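Local coordinates for protein aspartokinase (Synechocystis, PDB 3L76) that probably phosphorylates the beta-carboxyl group of aspartate with ATP at the start of lysine and threonine synthesis, and binds lysine and threonine at its ACT domains, at residues A[382-387]-A[406-411]; A[354-359]-A[400-405]; A[374-379]-A[394-399]. All blocks are in the same frame, centred on the assembly; numbering follows the deposited sequence.

Contact 1: residues A[382-387]-A[406-411]. With THR (threonine), chain D.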
loop_
_atom_site.group_PDB
_atom_site.type_symbol
_atom_site.label_atom_id
_atom_site.label_comp_id
_atom_site.label_asym_id
_atom_site.label_seq_id
_atom_site.Cartn_x
_atom_site.Cartn_y
_atom_site.Cartn_z
ATOM N N VAL A 382 -3.249 -35.763 -31.480
ATOM C CA VAL A 382 -2.781 -37.129 -31.318
ATOM C C VAL A 382 -3.665 -38.122 -32.114
ATOM O O VAL A 382 -3.590 -39.343 -31.953
ATOM C CB VAL A 382 -2.586 -37.476 -29.805
ATOM C CG1 VAL A 382 -3.854 -38.013 -29.182
ATOM C CG2 VAL A 382 -1.428 -38.429 -29.615
ATOM N N GLY A 383 -4.483 -37.563 -33.003
ATOM C CA GLY A 383 -5.276 -38.336 -33.929
ATOM C C GLY A 383 -6.546 -38.999 -33.403
ATOM O O GLY A 383 -7.106 -39.845 -34.078
ATOM N N VAL A 384 -7.023 -38.648 -32.215
ATOM C CA VAL A 384 -8.216 -39.332 -31.716
ATOM C C VAL A 384 -9.493 -38.533 -31.952
ATOM O O VAL A 384 -9.566 -37.350 -31.626
ATOM C CB VAL A 384 -8.091 -39.853 -30.239
ATOM C CG1 VAL A 384 -6.653 -39.792 -29.752
ATOM C CG2 VAL A 384 -9.016 -39.135 -29.304
ATOM N N ASN A 385 -10.475 -39.199 -32.557
ATOM C CA ASN A 385 -11.745 -38.589 -32.895
ATOM C C ASN A 385 -12.670 -38.537 -31.686
ATOM O O ASN A 385 -12.771 -39.503 -30.935
ATOM C CB ASN A 385 -12.428 -39.371 -34.032
ATOM C CG ASN A 385 -13.746 -38.744 -34.455
ATOM O OD1 ASN A 385 -13.765 -37.684 -35.074
ATOM N ND2 ASN A 385 -14.856 -39.386 -34.098
ATOM N N ILE A 386 -13.361 -37.411 -31.520
ATOM C CA ILE A 386 -14.324 -37.248 -30.441
ATOM C C ILE A 386 -15.726 -37.631 -30.924
ATOM O O ILE A 386 -16.246 -37.041 -31.859
ATOM C CB ILE A 386 -14.345 -35.793 -29.937
ATOM C CG1 ILE A 386 -12.927 -35.329 -29.596
ATOM C CG2 ILE A 386 -15.329 -35.652 -28.759
ATOM C CD1 ILE A 386 -12.804 -33.857 -29.311
ATOM N N GLU A 387 -16.337 -38.600 -30.257
ATOM C CA GLU A 387 -17.635 -39.114 -30.655
ATOM C C GLU A 387 -18.752 -38.351 -29.973
ATOM O O GLU A 387 -19.633 -37.819 -30.626
ATOM C CB GLU A 387 -17.738 -40.611 -30.360
ATOM C CG GLU A 387 -16.713 -41.431 -31.112
ATOM C CD GLU A 387 -16.903 -42.931 -30.964
ATOM O OE1 GLU A 387 -17.966 -43.359 -30.465
ATOM O OE2 GLU A 387 -15.974 -43.675 -31.348
ATOM N N ASP A 406 -5.315 -44.946 -24.491
ATOM C CA ASP A 406 -3.930 -44.789 -24.009
ATOM C C ASP A 406 -3.298 -43.509 -24.509
ATOM O O ASP A 406 -2.720 -42.772 -23.718
ATOM C CB ASP A 406 -3.019 -45.942 -24.441
ATOM C CG ASP A 406 -2.787 -46.954 -23.346
ATOM O OD1 ASP A 406 -2.471 -48.113 -23.687
ATOM O OD2 ASP A 406 -2.923 -46.599 -22.157
ATOM N N ARG A 407 -3.387 -43.252 -25.811
ATOM C CA ARG A 407 -2.715 -42.094 -26.380
ATOM C C ARG A 407 -3.450 -40.818 -26.012
ATOM O O ARG A 407 -2.831 -39.760 -25.890
ATOM C CB ARG A 407 -2.459 -42.237 -27.896
ATOM C CG ARG A 407 -3.679 -42.301 -28.807
ATOM C CD ARG A 407 -3.363 -43.006 -30.158
ATOM N NE ARG A 407 -1.950 -42.936 -30.538
ATOM C CZ ARG A 407 -1.450 -42.123 -31.469
ATOM N NH1 ARG A 407 -2.240 -41.304 -32.149
ATOM N NH2 ARG A 407 -0.149 -42.132 -31.726
ATOM N N ALA A 408 -4.747 -40.940 -25.775
ATOM C CA ALA A 408 -5.567 -39.791 -25.416
ATOM C C ALA A 408 -5.263 -39.300 -23.993
ATOM O O ALA A 408 -5.116 -38.097 -23.746
ATOM C CB ALA A 408 -7.054 -40.125 -25.573
ATOM N N ILE A 409 -5.171 -40.245 -23.059
ATOM C CA ILE A 409 -4.877 -39.957 -21.649
ATOM C C ILE A 409 -3.487 -39.403 -21.468
ATOM O O ILE A 409 -3.254 -38.487 -20.679
ATOM C CB ILE A 409 -4.921 -41.223 -20.796
ATOM C CG1 ILE A 409 -6.360 -41.711 -20.630
ATOM C CG2 ILE A 409 -4.251 -40.977 -19.413
ATOM C CD1 ILE A 409 -6.431 -43.147 -20.153
ATOM N N ALA A 410 -2.542 -40.000 -22.175
ATOM C CA ALA A 410 -1.158 -39.564 -22.063
ATOM C C ALA A 410 -1.069 -38.142 -22.561
ATOM O O ALA A 410 -0.395 -37.309 -21.950
ATOM C CB ALA A 410 -0.237 -40.449 -22.878
ATOM N N ALA A 411 -1.754 -37.869 -23.673
ATOM C CA ALA A 411 -1.707 -36.546 -24.289
ATOM C C ALA A 411 -2.324 -35.483 -23.405
ATOM O O ALA A 411 -1.806 -34.381 -23.336
ATOM C CB ALA A 411 -2.384 -36.544 -25.636
HETATM N N THR D . -15.497 -35.729 -34.381
HETATM C CA THR D . -15.161 -34.308 -34.435
HETATM C C THR D . -13.825 -34.072 -33.750
HETATM O O THR D . -13.278 -34.987 -33.107
HETATM C CB THR D . -16.220 -33.428 -33.758
HETATM O OG1 THR D . -16.334 -33.798 -32.374
HETATM C CG2 THR D . -17.582 -33.571 -34.466
HETATM O OXT THR D . -13.285 -32.960 -33.844
#

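Contact 2: residues A[354-359]-A[400-405]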
loop_
_atom_site.group_PDB
_atom_site.type_symbol
_atom_site.label_atom_id
_atom_site.label_comp_id
_atom_site.label_asym_id
_atom_site.label_seq_id
_atom_site.Cartn_x
_atom_site.Cartn_y
_atom_site.Cartn_z
ATOM N N GLY A 354 -17.464 -50.517 -27.522
ATOM C CA GLY A 354 -16.019 -50.333 -27.406
ATOM C C GLY A 354 -15.584 -48.906 -27.183
ATOM O O GLY A 354 -14.754 -48.384 -27.908
ATOM N N ILE A 355 -16.172 -48.269 -26.185
ATOM C CA ILE A 355 -15.920 -46.871 -25.915
ATOM C C ILE A 355 -15.221 -46.681 -24.563
ATOM O O ILE A 355 -15.196 -47.583 -23.716
ATOM C CB ILE A 355 -17.233 -46.082 -25.874
ATOM C CG1 ILE A 355 -18.185 -46.707 -24.848
ATOM C CG2 ILE A 355 -17.847 -46.044 -27.244
ATOM C CD1 ILE A 355 -19.442 -45.903 -24.588
ATOM N N ALA A 356 -14.658 -45.496 -24.372
ATOM C CA ALA A 356 -14.155 -45.085 -23.074
ATOM C C ALA A 356 -14.621 -43.667 -22.850
ATOM O O ALA A 356 -14.888 -42.927 -23.806
ATOM C CB ALA A 356 -12.631 -45.172 -23.012
ATOM N N LYS A 357 -14.746 -43.294 -21.586
ATOM C CA LYS A 357 -14.999 -41.906 -21.233
ATOM C C LYS A 357 -13.728 -41.259 -20.682
ATOM O O LYS A 357 -13.089 -41.794 -19.767
ATOM C CB LYS A 357 -16.123 -41.815 -20.213
ATOM C CG LYS A 357 -16.446 -40.388 -19.848
ATOM C CD LYS A 357 -17.498 -40.292 -18.743
ATOM C CE LYS A 357 -17.069 -41.053 -17.493
ATOM N NZ LYS A 357 -17.950 -40.699 -16.361
ATOM N N ILE A 358 -13.332 -40.136 -21.266
ATOM C CA ILE A 358 -12.230 -39.359 -20.709
ATOM C C ILE A 358 -12.729 -37.978 -20.344
ATOM O O ILE A 358 -13.693 -37.486 -20.926
ATOM C CB ILE A 358 -11.029 -39.239 -21.657
ATOM C CG1 ILE A 358 -11.452 -38.557 -22.953
ATOM C CG2 ILE A 358 -10.447 -40.602 -21.946
ATOM C CD1 ILE A 358 -10.364 -38.543 -23.986
ATOM N N ALA A 359 -12.079 -37.357 -19.368
ATOM C CA ALA A 359 -12.470 -36.014 -18.952
ATOM C C ALA A 359 -11.297 -35.200 -18.455
ATOM O O ALA A 359 -10.276 -35.742 -17.995
ATOM C CB ALA A 359 -13.520 -36.096 -17.883
ATOM N N ILE A 400 -14.851 -41.678 -26.484
ATOM C CA ILE A 400 -13.918 -42.011 -27.563
ATOM C C ILE A 400 -13.830 -43.517 -27.805
ATOM O O ILE A 400 -14.245 -44.335 -26.980
ATOM C CB ILE A 400 -12.481 -41.504 -27.277
ATOM C CG1 ILE A 400 -11.977 -42.054 -25.949
ATOM C CG2 ILE A 400 -12.409 -39.975 -27.264
ATOM C CD1 ILE A 400 -10.474 -42.050 -25.855
ATOM N N ASP A 401 -13.289 -43.889 -28.953
ATOM C CA ASP A 401 -12.995 -45.285 -29.185
ATOM C C ASP A 401 -12.030 -45.786 -28.110
ATOM O O ASP A 401 -10.944 -45.226 -27.926
ATOM C CB ASP A 401 -12.365 -45.485 -30.559
ATOM C CG ASP A 401 -12.389 -46.946 -31.017
ATOM O OD1 ASP A 401 -11.918 -47.835 -30.271
ATOM O OD2 ASP A 401 -12.865 -47.197 -32.144
ATOM N N GLN A 402 -12.427 -46.854 -27.423
ATOM C CA GLN A 402 -11.603 -47.472 -26.387
ATOM C C GLN A 402 -10.155 -47.660 -26.822
ATOM O O GLN A 402 -9.239 -47.535 -26.017
ATOM C CB GLN A 402 -12.184 -48.823 -25.971
ATOM C CG GLN A 402 -11.202 -49.720 -25.223
ATOM C CD GLN A 402 -10.605 -49.044 -24.006
ATOM O OE1 GLN A 402 -11.196 -48.124 -23.439
ATOM N NE2 GLN A 402 -9.423 -49.490 -23.601
ATOM N N ARG A 403 -9.938 -47.963 -28.094
ATOM C CA ARG A 403 -8.571 -48.177 -28.568
ATOM C C ARG A 403 -7.701 -46.914 -28.535
ATOM O O ARG A 403 -6.482 -47.000 -28.598
ATOM C CB ARG A 403 -8.579 -48.768 -29.976
ATOM C CG ARG A 403 -8.988 -50.220 -30.031
ATOM C CD ARG A 403 -9.222 -50.648 -31.467
ATOM N NE ARG A 403 -10.268 -49.848 -32.077
ATOM C CZ ARG A 403 -10.743 -50.056 -33.292
ATOM N NH1 ARG A 403 -10.263 -51.051 -34.020
ATOM N NH2 ARG A 403 -11.699 -49.270 -33.766
ATOM N N ASP A 404 -8.331 -45.744 -28.460
ATOM C CA ASP A 404 -7.618 -44.474 -28.528
ATOM C C ASP A 404 -7.244 -44.005 -27.115
ATOM O O ASP A 404 -6.512 -43.035 -26.942
ATOM C CB ASP A 404 -8.487 -43.394 -29.221
ATOM C CG ASP A 404 -8.579 -43.573 -30.725
ATOM O OD1 ASP A 404 -7.674 -44.196 -31.328
ATOM O OD2 ASP A 404 -9.574 -43.077 -31.304
ATOM N N ALA A 405 -7.762 -44.703 -26.108
ATOM C CA ALA A 405 -7.660 -44.280 -24.713
ATOM C C ALA A 405 -6.235 -44.034 -24.204
ATOM O O ALA A 405 -5.973 -43.040 -23.536
ATOM C CB ALA A 405 -8.377 -45.281 -23.799
#

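Contact 3: residues A[374-379]-A[394-399]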
loop_
_atom_site.group_PDB
_atom_site.type_symbol
_atom_site.label_atom_id
_atom_site.label_comp_id
_atom_site.label_asym_id
_atom_site.label_seq_id
_atom_site.Cartn_x
_atom_site.Cartn_y
_atom_site.Cartn_z
ATOM N N LYS A 374 -8.591 -26.472 -25.807
ATOM C CA LYS A 374 -7.292 -27.101 -25.657
ATOM C C LYS A 374 -7.415 -28.613 -25.456
ATOM O O LYS A 374 -6.590 -29.377 -25.936
ATOM C CB LYS A 374 -6.517 -26.463 -24.509
ATOM C CG LYS A 374 -5.150 -27.079 -24.308
ATOM C CD LYS A 374 -4.442 -26.428 -23.150
ATOM C CE LYS A 374 -3.089 -27.074 -22.883
ATOM N NZ LYS A 374 -2.646 -26.768 -21.495
ATOM N N MET A 375 -8.451 -29.046 -24.752
ATOM C CA MET A 375 -8.730 -30.476 -24.686
ATOM C C MET A 375 -8.898 -31.070 -26.084
ATOM O O MET A 375 -8.209 -32.023 -26.455
ATOM C CB MET A 375 -9.976 -30.755 -23.865
ATOM C CG MET A 375 -10.216 -32.234 -23.660
ATOM S SD MET A 375 -11.797 -32.554 -22.874
ATOM C CE MET A 375 -11.612 -34.301 -22.571
ATOM N N PHE A 376 -9.805 -30.489 -26.860
ATOM C CA PHE A 376 -10.082 -30.947 -28.233
ATOM C C PHE A 376 -8.859 -30.927 -29.142
ATOM O O PHE A 376 -8.651 -31.852 -29.923
ATOM C CB PHE A 376 -11.225 -30.133 -28.866
ATOM C CG PHE A 376 -12.482 -30.070 -28.009
ATOM C CD1 PHE A 376 -12.744 -31.048 -27.042
ATOM C CD2 PHE A 376 -13.393 -29.038 -28.166
ATOM C CE1 PHE A 376 -13.901 -30.992 -26.257
ATOM C CE2 PHE A 376 -14.554 -28.962 -27.389
ATOM C CZ PHE A 376 -14.816 -29.932 -26.439
ATOM N N LYS A 377 -8.040 -29.885 -29.036
ATOM C CA LYS A 377 -6.812 -29.801 -29.831
ATOM C C LYS A 377 -5.830 -30.915 -29.456
ATOM O O LYS A 377 -5.257 -31.567 -30.325
ATOM C CB LYS A 377 -6.142 -28.436 -29.655
ATOM C CG LYS A 377 -4.791 -28.301 -30.356
ATOM C CD LYS A 377 -3.968 -27.130 -29.790
ATOM C CE LYS A 377 -2.525 -27.130 -30.309
ATOM N NZ LYS A 377 -2.446 -26.973 -31.792
ATOM N N THR A 378 -5.646 -31.135 -28.156
ATOM C CA THR A 378 -4.753 -32.179 -27.674
ATOM C C THR A 378 -5.116 -33.541 -28.247
ATOM O O THR A 378 -4.245 -34.261 -28.719
ATOM C CB THR A 378 -4.761 -32.259 -26.145
ATOM O OG1 THR A 378 -4.472 -30.969 -25.611
ATOM C CG2 THR A 378 -3.710 -33.235 -25.662
ATOM N N LEU A 379 -6.397 -33.891 -28.190
ATOM C CA LEU A 379 -6.885 -35.137 -28.782
ATOM C C LEU A 379 -6.713 -35.152 -30.298
ATOM O O LEU A 379 -6.242 -36.135 -30.882
ATOM C CB LEU A 379 -8.348 -35.380 -28.410
ATOM C CG LEU A 379 -8.592 -35.518 -26.902
ATOM C CD1 LEU A 379 -10.036 -35.735 -26.607
ATOM C CD2 LEU A 379 -7.773 -36.640 -26.324
ATOM N N VAL A 394 -17.557 -28.132 -13.970
ATOM C CA VAL A 394 -16.126 -28.275 -13.749
ATOM C C VAL A 394 -15.532 -29.467 -14.502
ATOM O O VAL A 394 -14.352 -29.817 -14.337
ATOM C CB VAL A 394 -15.808 -28.363 -12.233
ATOM C CG1 VAL A 394 -16.037 -27.020 -11.567
ATOM C CG2 VAL A 394 -16.663 -29.429 -11.570
ATOM N N LYS A 395 -16.338 -30.080 -15.363
ATOM C CA LYS A 395 -15.837 -31.169 -16.207
ATOM C C LYS A 395 -16.252 -31.012 -17.645
ATOM O O LYS A 395 -17.406 -30.678 -17.940
ATOM C CB LYS A 395 -16.362 -32.542 -15.725
ATOM C CG LYS A 395 -15.617 -33.107 -14.544
ATOM C CD LYS A 395 -16.051 -34.512 -14.243
ATOM C CE LYS A 395 -15.472 -34.974 -12.921
ATOM N NZ LYS A 395 -15.726 -36.424 -12.693
ATOM N N VAL A 396 -15.329 -31.281 -18.549
ATOM C CA VAL A 396 -15.729 -31.632 -19.911
ATOM C C VAL A 396 -15.429 -33.117 -20.190
ATOM O O VAL A 396 -14.289 -33.573 -20.080
ATOM C CB VAL A 396 -15.183 -30.651 -20.994
ATOM C CG1 VAL A 396 -13.921 -29.995 -20.538
ATOM C CG2 VAL A 396 -14.995 -31.359 -22.336
ATOM N N SER A 397 -16.487 -33.871 -20.493
ATOM C CA SER A 397 -16.376 -35.304 -20.777
ATOM C C SER A 397 -16.489 -35.593 -22.269
ATOM O O SER A 397 -17.257 -34.947 -22.985
ATOM C CB SER A 397 -17.414 -36.116 -20.009
ATOM O OG SER A 397 -17.398 -35.838 -18.618
ATOM N N CYS A 398 -15.688 -36.548 -22.726
ATOM C CA CYS A 398 -15.675 -36.962 -24.116
ATOM C C CYS A 398 -15.799 -38.475 -24.202
ATOM O O CYS A 398 -15.240 -39.206 -23.381
ATOM C CB CYS A 398 -14.384 -36.527 -24.801
ATOM S SG CYS A 398 -14.273 -34.783 -25.191
ATOM N N VAL A 399 -16.545 -38.955 -25.190
ATOM C CA VAL A 399 -16.585 -40.392 -25.409
ATOM C C VAL A 399 -15.711 -40.672 -26.604
ATOM O O VAL A 399 -15.781 -39.954 -27.600
ATOM C CB VAL A 399 -18.018 -40.911 -25.615
ATOM C CG1 VAL A 399 -18.007 -42.395 -25.873
ATOM C CG2 VAL A 399 -18.858 -40.592 -24.398
#

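Contact 1: residues A[382-387]-A[406-411]
Val382 and Val384 point to helix 405-415 and meet its alanines. CG1 of Val382 packs against CB of Ala411 at 4.1 Å, and CG1 of Val384 lies 4.2 Å from CB of Ala408. Arg407 is modelled in two conformers. In the one given here its CG methylene lies beside Val384 CG1 and its guanidinium is placed near the carbonyl and CG2 of Val382, but the placement of that group is doubtful.

Backbone bonding shapes the turn itself. Gly383, with positive phi, is the C' residue of a Schellman motif closing helix 371-381: its N bonds to Ala380 O, while Val384 N bonds to Leu379 O.

Beyond the turn the chain grips a bound threonine. The ligand's N donates to OD1 of Asn385 at 2.7 Å and to the backbone O of Ile386. In return, Ile386 N donates to the ligand's carboxylate O at 2.9 Å, with an N-H...O angle of 165°. Asp454, Ala459 and Gln478, from the next ACT domain along the chain, also hydrogen-bond the ligand. The threonine is thus bound between two ACT domains, and the loop after helix 371-381 supplies one wall of its pocket, consistent with an allosteric effector site.

Contact 2: residues A[354-359]-A[400-405]
Ala356 and Ile400 face each other as an antiparallel hydrogen-bonded pair, each giving its N-H to the other's carbonyl. Ala356 N reaches Ile400 O at 2.9 Å; the return bond from Ile400 N to Ala356 O is 3.0 Å long. One step further out, Gln402 N donates to Gly354 O at 2.8 Å, which carries the pairing past the end of strand 395-401. Between these bonds, Ile355 and Asp401 form a non-hydrogen-bonded pair.

On the face shared by Ala356, Ile358 and Ile400 the contact is apolar. The Ile358 and Ile400 side chains cross at about a right angle, with their CD1 methyls 4.0 Å apart. In both, the CG1 branch that carries the touching methyl stands between the backbone N and the carbonyl carbon (chi1 60° and 56°). CB of Ala356 meets CG1 of Ile400 and CB of Ala405.

Strands 348-361 and 395-401 are neighbours in the ACT sheet, corresponding to the first and third strands of the ferredoxin-like βαββαβ plan. Strand 263-267, which comes earlier in the chain, flanks 348-361 on its other edge, probably taking the place of the plan's fourth strand; its Tyr266 touches Ala356, Ile358 and Ala405. Helix 405-415 packs onto the same face through Ala408 and Leu412.

The turn into that helix is organised by Asp401. Its OD1 accepts from Arg403 N at 2.9 Å, making an Asx turn. The Arg403 guanidinium grips the carboxylate side-on: NE goes to OD1 from above the carboxylate plane, while NH2 forms a salt bridge to OD2 at 2.9 Å, on the syn side though tilted 30° out of that plane. OD1 therefore takes two donors. On the opposite face of strand 348-361, Lys357 NZ makes salt bridges to Asp300 and Glu565.

Contact 3: residues A[374-379]-A[394-399]
Met375 reaches straight from its helix toward Val396, and the two side chains meet tip to tip. CG of Met375 lies anti to the backbone N (chi1 -174°), and from there the extended chain carries SD to 3.5 Å from CG2 of Val396, while CE continues to SG of Cys398 at 3.8 Å.

Phe376 comes in differently. Its first side-chain bond does not point at the strand, but the CE1 corner of the ring comes nearer and touches both CG2 of Val396 (4.1 Å) and SG of Cys398 (4.0 Å). Both partners lie oblique to the ring. The cysteine sulfur is 5.2 Å from the ring centroid and 73° off the ring normal, a sulfur-aromatic contact. Val396 and Cys398 alternate with Ser397, so both point to the helix while Ser397 points away.

Helix segment 374-379 runs over strand segment 395-399 at 31° to its direction, the two short axes 10.7 Å apart at closest approach. Around this buried layer, Met375 also packs on Ile360 of strand 348-361 and Leu412 of helix 405-415, while Phe376 rests on Ile386 and on Ile389 of strand 388-391.

Overall arrangement
Along the chain the segments come in the order 354-359, 374-379, 382-387, 394-399, 400-405, 406-411, so contact 3 is nested within contact 2 and contact 1 crosses both. Their centres lie about 8 Å (contacts 1 and 2), about 10 Å (1 and 3) and about 12 Å (2 and 3) apart. Contacts 2 and 3 share strand 395-401, whose Cys398 N probably bonds to Ile358 O. Contact 1 joins the loop after helix 371-381 to helix 405-415, and Glu387 N probably bonds to Val399 O. All three lie in one ACT domain, two helices on a sheet, linking its core to the threonine-binding loop of an allosteric enzyme.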